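Local coordinates for putative Lipoprotein (Shewanella oneidensis, PDB 3U24) that is of unknown function but binds zinc and calcium ions and belongs to the DUF885 family of the peptidase MA clan, at residues E90-D93 against Y94-D98; S164-L168 against E169-L173; S183-S186 against D187-K191; R303-I306 against D307-T311. All coordinates share one frame; numbering follows the deposited sequence.

Interaction 1 (E90-D93 against Y94-D98); sequences ETID and YHLID. With ZN (zinc ion), chain C.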
loop_
_atom_site.group_PDB
_atom_site.type_symbol
_atom_site.label_atom_id
_atom_site.label_comp_id
_atom_site.label_asym_id
_atom_site.label_seq_id
_atom_site.Cartn_x
_atom_site.Cartn_y
_atom_site.Cartn_z
ATOM N N GLU A 90 -14.225 -7.806 18.408
ATOM C CA GLU A 90 -15.073 -8.677 17.629
ATOM C C GLU A 90 -15.914 -7.865 16.641
ATOM O O GLU A 90 -16.137 -8.306 15.501
ATOM C CB GLU A 90 -15.957 -9.510 18.535
ATOM C CG GLU A 90 -15.210 -10.596 19.291
ATOM C CD GLU A 90 -16.061 -11.252 20.347
ATOM O OE1 GLU A 90 -17.118 -10.645 20.684
ATOM O OE2 GLU A 90 -15.689 -12.366 20.847
ATOM N N THR A 91 -16.345 -6.667 17.040
ATOM C CA THR A 91 -17.180 -5.883 16.139
ATOM C C THR A 91 -16.338 -5.354 14.977
ATOM O O THR A 91 -16.777 -5.313 13.839
ATOM C CB THR A 91 -18.008 -4.786 16.872
ATOM O OG1 THR A 91 -18.992 -4.283 15.954
ATOM C CG2 THR A 91 -17.173 -3.642 17.325
ATOM N N ILE A 92 -15.093 -5.021 15.254
ATOM C CA ILE A 92 -14.139 -4.675 14.169
ATOM C C ILE A 92 -13.951 -5.845 13.204
ATOM O O ILE A 92 -14.136 -5.682 11.992
ATOM C CB ILE A 92 -12.802 -4.164 14.715
ATOM C CG1 ILE A 92 -13.037 -2.789 15.390
ATOM C CG2 ILE A 92 -11.773 -4.071 13.581
ATOM C CD1 ILE A 92 -11.956 -2.401 16.381
ATOM N N ASP A 93 -13.670 -7.029 13.737
ATOM C CA ASP A 93 -13.575 -8.221 12.899
ATOM C C ASP A 93 -14.866 -8.499 12.100
ATOM O O ASP A 93 -14.802 -8.860 10.909
ATOM C CB ASP A 93 -13.170 -9.446 13.723
ATOM C CG ASP A 93 -11.741 -9.325 14.296
ATOM O OD1 ASP A 93 -11.053 -8.344 13.949
ATOM O OD2 ASP A 93 -11.317 -10.190 15.090
ATOM N N TYR A 94 -16.017 -8.321 12.746
ATOM C CA TYR A 94 -17.293 -8.547 12.101
ATOM C C TYR A 94 -17.366 -7.662 10.855
ATOM O O TYR A 94 -17.642 -8.152 9.764
ATOM C CB TYR A 94 -18.469 -8.229 13.055
ATOM C CG TYR A 94 -19.840 -8.436 12.464
ATOM C CD1 TYR A 94 -20.351 -7.573 11.519
ATOM C CD2 TYR A 94 -20.643 -9.498 12.871
ATOM C CE1 TYR A 94 -21.607 -7.772 10.974
ATOM C CE2 TYR A 94 -21.909 -9.674 12.353
ATOM C CZ TYR A 94 -22.373 -8.812 11.389
ATOM O OH TYR A 94 -23.630 -8.986 10.850
ATOM N N HIS A 95 -17.098 -6.367 11.029
ATOM C CA HIS A 95 -17.215 -5.436 9.932
ATOM C C HIS A 95 -16.181 -5.636 8.830
ATOM O O HIS A 95 -16.497 -5.528 7.634
ATOM C CB HIS A 95 -17.252 -4.003 10.453
ATOM C CG HIS A 95 -18.531 -3.671 11.117
ATOM N ND1 HIS A 95 -18.796 -4.003 12.427
ATOM C CD2 HIS A 95 -19.680 -3.096 10.619
ATOM C CE1 HIS A 95 -20.036 -3.600 12.739
ATOM N NE2 HIS A 95 -20.570 -3.024 11.640
ATOM N N LEU A 96 -14.951 -5.934 9.206
ATOM C CA LEU A 96 -13.929 -6.233 8.240
ATOM C C LEU A 96 -14.312 -7.470 7.422
ATOM O O LEU A 96 -14.167 -7.451 6.213
ATOM C CB LEU A 96 -12.599 -6.439 8.931
ATOM C CG LEU A 96 -11.923 -5.202 9.537
ATOM C CD1 LEU A 96 -10.614 -5.695 10.207
ATOM C CD2 LEU A 96 -11.673 -4.066 8.520
ATOM N N ILE A 97 -14.832 -8.517 8.061
ATOM C CA ILE A 97 -15.296 -9.671 7.340
ATOM C C ILE A 97 -16.475 -9.346 6.404
ATOM O O ILE A 97 -16.468 -9.718 5.214
ATOM C CB ILE A 97 -15.648 -10.842 8.299
ATOM C CG1 ILE A 97 -14.361 -11.421 8.922
ATOM C CG2 ILE A 97 -16.407 -11.925 7.573
ATOM C CD1 ILE A 97 -14.616 -12.339 10.122
ATOM N N ASP A 98 -17.486 -8.646 6.915
ATOM C CA ASP A 98 -18.647 -8.296 6.107
ATOM C C ASP A 98 -18.250 -7.521 4.826
ATOM O O ASP A 98 -18.662 -7.861 3.711
ATOM C CB ASP A 98 -19.583 -7.452 6.930
ATOM C CG ASP A 98 -20.987 -7.419 6.386
ATOM O OD1 ASP A 98 -21.442 -8.381 5.752
ATOM O OD2 ASP A 98 -21.667 -6.428 6.632
HETATM ZN ZN ZN C . -22.444 -2.378 11.527
HETATM O O HOH W 1 -23.423 -1.945 13.825
#

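Interaction 2 (S164-L168 against E169-L173); sequences SQPTL and EHTEL. With ACY (acetic acid), chain Q.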
loop_
_atom_site.group_PDB
_atom_site.type_symbol
_atom_site.label_atom_id
_atom_site.label_comp_id
_atom_site.label_asym_id
_atom_site.label_seq_id
_atom_site.Cartn_x
_atom_site.Cartn_y
_atom_site.Cartn_z
ATOM N N SER A 164 -12.023 -10.314 -21.845
ATOM C CA SER A 164 -12.964 -9.769 -22.802
ATOM C C SER A 164 -12.931 -8.246 -22.743
ATOM O O SER A 164 -13.081 -7.686 -21.667
ATOM C CB SER A 164 -14.371 -10.269 -22.440
ATOM O OG SER A 164 -15.335 -9.584 -23.207
ATOM N N GLN A 165 -12.744 -7.604 -23.894
ATOM C CA GLN A 165 -12.585 -6.155 -24.001
ATOM C C GLN A 165 -11.563 -5.629 -23.020
ATOM O O GLN A 165 -11.879 -4.808 -22.183
ATOM C CB GLN A 165 -13.910 -5.413 -23.797
ATOM C CG GLN A 165 -14.972 -5.804 -24.805
ATOM C CD GLN A 165 -14.543 -5.505 -26.212
ATOM O OE1 GLN A 165 -14.163 -4.350 -26.554
ATOM N NE2 GLN A 165 -14.549 -6.546 -27.049
ATOM N N PRO A 166 -10.326 -6.084 -23.139
ATOM C CA PRO A 166 -9.342 -5.628 -22.160
ATOM C C PRO A 166 -8.892 -4.227 -22.437
ATOM O O PRO A 166 -9.051 -3.750 -23.543
ATOM C CB PRO A 166 -8.161 -6.589 -22.356
ATOM C CG PRO A 166 -8.290 -7.068 -23.777
ATOM C CD PRO A 166 -9.778 -7.076 -24.072
ATOM N N THR A 167 -8.334 -3.574 -21.427
ATOM C CA THR A 167 -7.662 -2.298 -21.632
ATOM C C THR A 167 -6.290 -2.536 -22.239
ATOM O O THR A 167 -5.644 -3.590 -22.062
ATOM C CB THR A 167 -7.441 -1.503 -20.328
ATOM O OG1 THR A 167 -6.382 -2.124 -19.593
ATOM C CG2 THR A 167 -8.708 -1.432 -19.474
ATOM N N LEU A 168 -5.813 -1.542 -22.957
ATOM C CA LEU A 168 -4.513 -1.665 -23.573
ATOM C C LEU A 168 -3.449 -1.736 -22.483
ATOM O O LEU A 168 -2.494 -2.513 -22.569
ATOM C CB LEU A 168 -4.218 -0.455 -24.485
ATOM C CG LEU A 168 -2.775 -0.423 -25.009
ATOM C CD1 LEU A 168 -2.504 -1.690 -25.834
ATOM C CD2 LEU A 168 -2.491 0.897 -25.789
ATOM N N GLU A 169 -3.585 -0.876 -21.490
ATOM C CA GLU A 169 -2.539 -0.734 -20.473
ATOM C C GLU A 169 -2.347 -2.033 -19.651
ATOM O O GLU A 169 -1.216 -2.449 -19.373
ATOM C CB GLU A 169 -2.857 0.436 -19.524
ATOM C CG GLU A 169 -2.746 1.814 -20.204
ATOM C CD GLU A 169 -3.943 2.168 -21.135
ATOM O OE1 GLU A 169 -4.948 1.396 -21.220
ATOM O OE2 GLU A 169 -3.874 3.239 -21.786
ATOM N N HIS A 170 -3.436 -2.687 -19.269
ATOM C CA HIS A 170 -3.268 -3.874 -18.433
ATOM C C HIS A 170 -2.781 -5.021 -19.269
ATOM O O HIS A 170 -2.103 -5.927 -18.750
ATOM C CB HIS A 170 -4.563 -4.204 -17.661
ATOM C CG HIS A 170 -4.940 -3.148 -16.633
ATOM N ND1 HIS A 170 -5.646 -2.052 -16.948
ATOM C CD2 HIS A 170 -4.612 -3.022 -15.267
ATOM C CE1 HIS A 170 -5.819 -1.278 -15.851
ATOM N NE2 HIS A 170 -5.178 -1.859 -14.821
ATOM N N THR A 171 -3.101 -5.007 -20.563
ATOM C CA THR A 171 -2.625 -6.066 -21.440
ATOM C C THR A 171 -1.105 -5.940 -21.630
ATOM O O THR A 171 -0.393 -6.957 -21.667
ATOM C CB THR A 171 -3.358 -6.099 -22.793
ATOM O OG1 THR A 171 -4.789 -6.051 -22.597
ATOM C CG2 THR A 171 -2.997 -7.356 -23.580
ATOM N N GLU A 172 -0.614 -4.697 -21.661
ATOM C CA GLU A 172 0.794 -4.440 -21.853
ATOM C C GLU A 172 1.498 -4.867 -20.592
ATOM O O GLU A 172 2.567 -5.440 -20.623
ATOM C CB GLU A 172 1.069 -2.933 -22.090
ATOM C CG GLU A 172 0.708 -2.412 -23.482
ATOM C CD GLU A 172 0.773 -0.868 -23.657
ATOM O OE1 GLU A 172 0.477 -0.046 -22.718
ATOM O OE2 GLU A 172 1.068 -0.462 -24.807
ATOM N N LEU A 173 0.896 -4.556 -19.474
ATOM C CA LEU A 173 1.476 -4.979 -18.208
ATOM C C LEU A 173 1.551 -6.541 -18.137
ATOM O O LEU A 173 2.577 -7.106 -17.759
ATOM C CB LEU A 173 0.722 -4.373 -17.044
ATOM C CG LEU A 173 1.288 -4.663 -15.650
ATOM C CD1 LEU A 173 2.737 -4.142 -15.439
ATOM C CD2 LEU A 173 0.315 -4.154 -14.576
HETATM C C ACY Q . -7.157 -3.212 -11.182
HETATM O O ACY Q . -6.290 -2.639 -11.894
HETATM O OXT ACY Q . -7.689 -2.675 -10.161
HETATM C CH3 ACY Q . -7.541 -4.613 -11.519
#

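Interaction 3 (S183-S186 against D187-K191); sequences SVFS and DDLLK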
loop_
_atom_site.group_PDB
_atom_site.type_symbol
_atom_site.label_atom_id
_atom_site.label_comp_id
_atom_site.label_asym_id
_atom_site.label_seq_id
_atom_site.Cartn_x
_atom_site.Cartn_y
_atom_site.Cartn_z
ATOM N N SER A 183 12.188 -15.567 -14.891
ATOM C CA SER A 183 13.177 -15.427 -13.844
ATOM C C SER A 183 12.858 -16.394 -12.657
ATOM O O SER A 183 13.660 -16.554 -11.755
ATOM C CB SER A 183 13.251 -13.986 -13.404
ATOM O OG SER A 183 12.118 -13.716 -12.648
ATOM N N VAL A 184 11.685 -17.023 -12.687
ATOM C CA VAL A 184 11.292 -18.046 -11.722
ATOM C C VAL A 184 11.450 -19.410 -12.399
ATOM O O VAL A 184 12.121 -20.296 -11.865
ATOM C CB VAL A 184 9.827 -17.819 -11.264
ATOM C CG1 VAL A 184 9.347 -18.942 -10.344
ATOM C CG2 VAL A 184 9.672 -16.447 -10.592
ATOM N N PHE A 185 10.864 -19.574 -13.591
ATOM C CA PHE A 185 11.016 -20.797 -14.373
ATOM C C PHE A 185 12.335 -20.757 -15.156
ATOM O O PHE A 185 12.342 -20.641 -16.381
ATOM C CB PHE A 185 9.792 -21.070 -15.271
ATOM C CG PHE A 185 8.537 -21.334 -14.487
ATOM C CD1 PHE A 185 8.295 -22.586 -13.953
ATOM C CD2 PHE A 185 7.648 -20.317 -14.186
ATOM C CE1 PHE A 185 7.151 -22.828 -13.176
ATOM C CE2 PHE A 185 6.523 -20.544 -13.398
ATOM C CZ PHE A 185 6.274 -21.796 -12.885
ATOM N N SER A 186 13.438 -20.889 -14.398
ATOM C CA SER A 186 14.801 -20.632 -14.864
ATOM C C SER A 186 15.716 -21.862 -14.861
ATOM O O SER A 186 15.440 -22.905 -14.214
ATOM C CB SER A 186 15.429 -19.610 -13.927
ATOM O OG SER A 186 15.655 -20.208 -12.641
ATOM N N ASP A 187 16.852 -21.701 -15.535
ATOM C CA ASP A 187 17.961 -22.683 -15.489
ATOM C C ASP A 187 18.369 -22.960 -14.041
ATOM O O ASP A 187 18.663 -24.106 -13.698
ATOM C CB ASP A 187 19.201 -22.186 -16.269
ATOM C CG ASP A 187 19.183 -22.555 -17.771
ATOM O OD1 ASP A 187 18.371 -23.414 -18.219
ATOM O OD2 ASP A 187 20.028 -21.991 -18.520
ATOM N N ASP A 188 18.406 -21.916 -13.216
ATOM C CA ASP A 188 18.694 -22.062 -11.798
ATOM C C ASP A 188 17.680 -22.960 -11.026
ATOM O O ASP A 188 18.075 -23.762 -10.183
ATOM C CB ASP A 188 18.810 -20.691 -11.139
ATOM C CG ASP A 188 20.091 -19.915 -11.559
ATOM O OD1 ASP A 188 21.059 -20.487 -12.166
ATOM O OD2 ASP A 188 20.122 -18.683 -11.274
ATOM N N LEU A 189 16.392 -22.873 -11.348
ATOM C CA LEU A 189 15.420 -23.769 -10.723
ATOM C C LEU A 189 15.688 -25.214 -11.177
ATOM O O LEU A 189 15.672 -26.145 -10.374
ATOM C CB LEU A 189 13.996 -23.331 -11.045
ATOM C CG LEU A 189 12.844 -24.212 -10.572
ATOM C CD1 LEU A 189 12.814 -24.265 -9.036
ATOM C CD2 LEU A 189 11.533 -23.701 -11.184
ATOM N N LEU A 190 15.998 -25.401 -12.448
ATOM C CA LEU A 190 16.324 -26.746 -12.920
ATOM C C LEU A 190 17.546 -27.361 -12.203
ATOM O O LEU A 190 17.540 -28.557 -11.874
ATOM C CB LEU A 190 16.519 -26.787 -14.422
ATOM C CG LEU A 190 15.283 -26.453 -15.253
ATOM C CD1 LEU A 190 15.681 -26.420 -16.743
ATOM C CD2 LEU A 190 14.180 -27.475 -14.993
ATOM N N LYS A 191 18.555 -26.542 -11.942
ATOM C CA LYS A 191 19.740 -26.985 -11.242
ATOM C C LYS A 191 19.390 -27.375 -9.805
ATOM O O LYS A 191 19.808 -28.440 -9.340
ATOM C CB LYS A 191 20.849 -25.910 -11.298
ATOM C CG LYS A 191 22.133 -26.188 -10.491
ATOM C CD LYS A 191 23.154 -25.019 -10.518
ATOM C CE LYS A 191 23.587 -24.596 -11.947
ATOM N NZ LYS A 191 24.541 -23.429 -12.055
#

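Interaction 4 (R303-I306 against D307-T311); sequences RQLI and DKLST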
loop_
_atom_site.group_PDB
_atom_site.type_symbol
_atom_site.label_atom_id
_atom_site.label_comp_id
_atom_site.label_asym_id
_atom_site.label_seq_id
_atom_site.Cartn_x
_atom_site.Cartn_y
_atom_site.Cartn_z
ATOM N N ARG A 303 8.959 27.275 -5.989
ATOM C CA ARG A 303 9.754 26.212 -6.615
ATOM C C ARG A 303 11.254 26.510 -6.531
ATOM O O ARG A 303 12.048 25.619 -6.268
ATOM C CB ARG A 303 9.308 25.987 -8.081
ATOM C CG ARG A 303 10.084 24.912 -8.867
ATOM C CD ARG A 303 9.971 23.521 -8.198
ATOM N NE ARG A 303 10.718 22.445 -8.888
ATOM C CZ ARG A 303 10.214 21.547 -9.752
ATOM N NH1 ARG A 303 8.922 21.532 -10.099
ATOM N NH2 ARG A 303 11.031 20.636 -10.284
ATOM N N GLN A 304 11.626 27.772 -6.672
ATOM C CA GLN A 304 13.028 28.131 -6.662
ATOM C C GLN A 304 13.605 28.123 -5.263
ATOM O O GLN A 304 14.727 27.664 -5.054
ATOM C CB GLN A 304 13.264 29.488 -7.380
ATOM C CG GLN A 304 13.235 29.348 -8.906
ATOM C CD GLN A 304 13.326 30.673 -9.666
ATOM O OE1 GLN A 304 13.623 31.728 -9.093
ATOM N NE2 GLN A 304 13.061 30.618 -10.974
ATOM N N LEU A 305 12.856 28.651 -4.304
ATOM C CA LEU A 305 13.280 28.579 -2.916
ATOM C C LEU A 305 13.390 27.130 -2.507
ATOM O O LEU A 305 14.363 26.728 -1.938
ATOM C CB LEU A 305 12.302 29.317 -1.991
ATOM C CG LEU A 305 12.616 29.344 -0.484
ATOM C CD1 LEU A 305 14.048 29.802 -0.215
ATOM C CD2 LEU A 305 11.622 30.236 0.221
ATOM N N ILE A 306 12.421 26.315 -2.842
ATOM C CA ILE A 306 12.498 24.898 -2.452
ATOM C C ILE A 306 13.730 24.242 -3.061
ATOM O O ILE A 306 14.446 23.517 -2.370
ATOM C CB ILE A 306 11.218 24.125 -2.861
ATOM C CG1 ILE A 306 10.051 24.509 -1.926
ATOM C CG2 ILE A 306 11.414 22.587 -2.830
ATOM C CD1 ILE A 306 8.721 23.905 -2.362
ATOM N N ASP A 307 14.001 24.498 -4.347
ATOM C CA ASP A 307 15.172 23.857 -5.018
ATOM C C ASP A 307 16.498 24.226 -4.326
ATOM O O ASP A 307 17.408 23.410 -4.214
ATOM C CB ASP A 307 15.267 24.223 -6.519
ATOM C CG ASP A 307 14.187 23.534 -7.391
ATOM O OD1 ASP A 307 13.594 22.490 -6.941
ATOM O OD2 ASP A 307 13.942 24.077 -8.523
ATOM N N LYS A 308 16.564 25.461 -3.871
ATOM C CA LYS A 308 17.707 25.970 -3.146
ATOM C C LYS A 308 17.864 25.365 -1.741
ATOM O O LYS A 308 18.972 25.003 -1.327
ATOM C CB LYS A 308 17.554 27.488 -3.015
ATOM C CG LYS A 308 18.600 28.208 -2.152
ATOM C CD LYS A 308 20.028 28.074 -2.645
ATOM C CE LYS A 308 20.892 29.176 -2.030
ATOM N NZ LYS A 308 22.334 28.847 -2.081
ATOM N N LEU A 309 16.773 25.317 -0.992
ATOM C CA LEU A 309 16.811 24.689 0.325
ATOM C C LEU A 309 17.163 23.201 0.211
ATOM O O LEU A 309 17.859 22.666 1.072
ATOM C CB LEU A 309 15.487 24.855 1.062
ATOM C CG LEU A 309 15.117 26.291 1.443
ATOM C CD1 LEU A 309 13.706 26.333 2.040
ATOM C CD2 LEU A 309 16.160 26.877 2.396
ATOM N N SER A 310 16.754 22.553 -0.883
ATOM C CA SER A 310 16.977 21.129 -1.038
ATOM C C SER A 310 18.450 20.781 -1.152
ATOM O O SER A 310 18.812 19.616 -1.024
ATOM C CB SER A 310 16.265 20.625 -2.294
ATOM O OG SER A 310 14.863 20.843 -2.152
ATOM N N THR A 311 19.300 21.764 -1.436
ATOM C CA THR A 311 20.713 21.492 -1.423
ATOM C C THR A 311 21.294 21.330 -0.029
ATOM O O THR A 311 22.422 20.951 0.087
ATOM C CB THR A 311 21.531 22.558 -2.190
ATOM O OG1 THR A 311 21.502 23.790 -1.454
ATOM C CG2 THR A 311 20.959 22.740 -3.632
HETATM O O HOH W 2 13.226 22.351 -10.155
#

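Interaction 1 (E90-D93 against Y94-D98)
Residues 90-93 run straight into 94-98 as consecutive turns of helix 88-111. Regular i to i+4 bonds join them: Tyr94 N to Glu90 O, His95 N to Thr91 O, Leu96 N to Ile92 O and Ile97 N to Asp93 O. Thr91 O takes a second donor, the side chain of His95. His95 ND1 lies 2.8 Å from Thr91 O, and its N-H points almost straight at the oxygen (167°). Thr91 O sits in the plane of the imidazole, yet ND1 stands above the carbonyl plane, on the opposite face from His95 N. With CG anti to the carbonyl carbon (chi1 -72°), the ring lies alongside Thr91. Thr91 OG1 is 3.4 Å from His95 CE1. Tyr94 CD1 lies over one ring face, near its rim. One side of the turn is apolar, with Ile92 CG2 3.9 Å from Leu96 CD1. Asp93 turns its OD1 to Ser426. The bond at ND1 fixes the ring rotation and leaves NE2 for the metal. His95 NE2 binds a zinc ion at 2.0 Å, and water 1 is a further ligand. This is a histidine metal site on a helix, with the ring oriented by a backbone carbonyl one turn earlier.

Interaction 2 (S164-L168 against E169-L173)
His170 reaches back across Thr167 at the start of helix 168-179. Its CB lies 3.4 Å from Thr167 OG1. CG is equally near that oxygen. ND1 makes the main contact, a hydrogen bond of 2.7 Å to Thr167 OG1, in which either atom could be the donor. The hydroxyl meets the ring at its edge, near the plane. It gets there because Thr167 OG1 stands between the backbone N and the carbonyl carbon (chi1 74°), which turns it toward the helix. CE1 passes 3.9 Å from Thr167 OG1. On the far side of the ring, CD2 lies 3.8 Å from O of an acetic acid molecule, probably from the crystallisation liquor. NE2, at the tip, has a weak bond of 3.2 Å to ACY O, with a bent N-H angle of 123°. NE2 is also bonded to Leu516 O, and Trp116 meets the ring edge-to-face. Thr167 holds the N-cap position, and its hydroxyl pairs with the imidazole of a first-turn residue. The carbonyl oxygen of Thr167 accepts two hydrogen bonds. Thr171 OG1 donates to Thr167 O at 2.7 Å, and Thr171 N makes a longer bond to it from the opposite face. Pro166 CB packs against Thr171 OG1. Leu168 CG lies 3.8 Å from Glu172 CD, with both leucine methyls near Glu172 OE2. Val228 and Leu231 of helix 200-234 touch Thr171.

Interaction 3 (S183-S186 against D187-K191)
Ser186 and Leu189 are brought together by two first torsions. Ser186 holds OG between its backbone N and carbonyl carbon (chi1 69°), which swings the hydroxyl toward the start of the next helix. Leu189 keeps CG away from its own backbone N (chi1 175°), and its CD2 reaches back to the residues before the cap. Ser186 is the N-cap of helix 187-195. Its OG accepts from Leu189 N at 3.1 Å, with an N-H angle of 153°. This meets one of the amide groups that a first helical turn leaves without a backbone acceptor. Asp188 CB lies beside the same oxygen, 3.5 Å from Ser186 OG. The first i to i+4 bond follows, from Leu190 N to Ser186 O at 3.1 Å. Ahead of the cap the chain folds tightly. Phe185 is the centre of an inverse gamma turn, closed by a weak bond from Ser186 N to Val184 O. The same carbonyl is met from the helix side by Leu189 CD2 at 3.5 Å. That methyl also reaches the Phe185 ring, with CD2 4.4 Å from Phe185 CD1. The contact packs on two other helices. Val184 and Leu189 rest on helix 124-131, whose Phe127 meets the Phe185 ring edge-to-face. Phe185 and Leu190 pack on Phe210 of helix 200-234.

Interaction 4 (R303-I306 against D307-T311)
Arg303 to Ile306 and Asp307 to Leu309 lie on helix 298-309, with bonds from Asp307 N to Arg303 O, Lys308 N to Gln304 O and Leu309 N to Leu305 O. Arg303 and Asp307 form a salt bridge one turn apart. It is loose: Arg303 NE lies 3.5 Å from Asp307 OD1, a weak hydrogen bond. The carboxylate comes to the edge of the guanidinium, near its plane, but the two flat groups stand almost perpendicular (84°). The bend at chi2 of Arg303 (60°) brings NE back over the turn. Water 2 lies between the pair, close to Asp307 OD2 and weakly bonded to Arg303 NH2. Arg303 NH1 has a further weak bond to Gln502 O, and the side chain lies about 7 Å from a bound calcium ion. Such an i to i+4 ion pair is a common feature of a helix surface. Another face of the same helix is apolar. Leu305 CD1 packs 4.0 Å from Leu309 CG, and both leucines rest on Leu463 of helix 459-485. Ile306 O is held by two donors from one residue. Ser310 N is 2.9 Å from Ile306 O. Ser310 OG donates to Ile306 O at 2.7 Å from well above the carbonyl plane. Thr311 OG1 donates to Lys308 O at 2.8 Å, nearer that carbonyl's plane. The side chain of Ser310 lies about 7 Å from that of His313, a zinc ligand together with Glu391.

Overall arrangement
All four contacts are local, so none closes a long loop. They follow one another in series, and none nests in or crosses another. Interaction 1 comes first, within helix 88-111, near helices 25-39 and 427-432. Interaction 2 starts helix 168-179 after the loop from helix 152-162. Interaction 3 starts helix 187-195, the next helix in the chain, with its centre about 28 Å from that of interaction 2. Both of these contacts touch helix 200-234. Interaction 4 lies later, on helix 298-309, packed against helices 260-289 and 459-485. Its centre is about 47 Å from that of interaction 1, on the opposite side of the chain's centre.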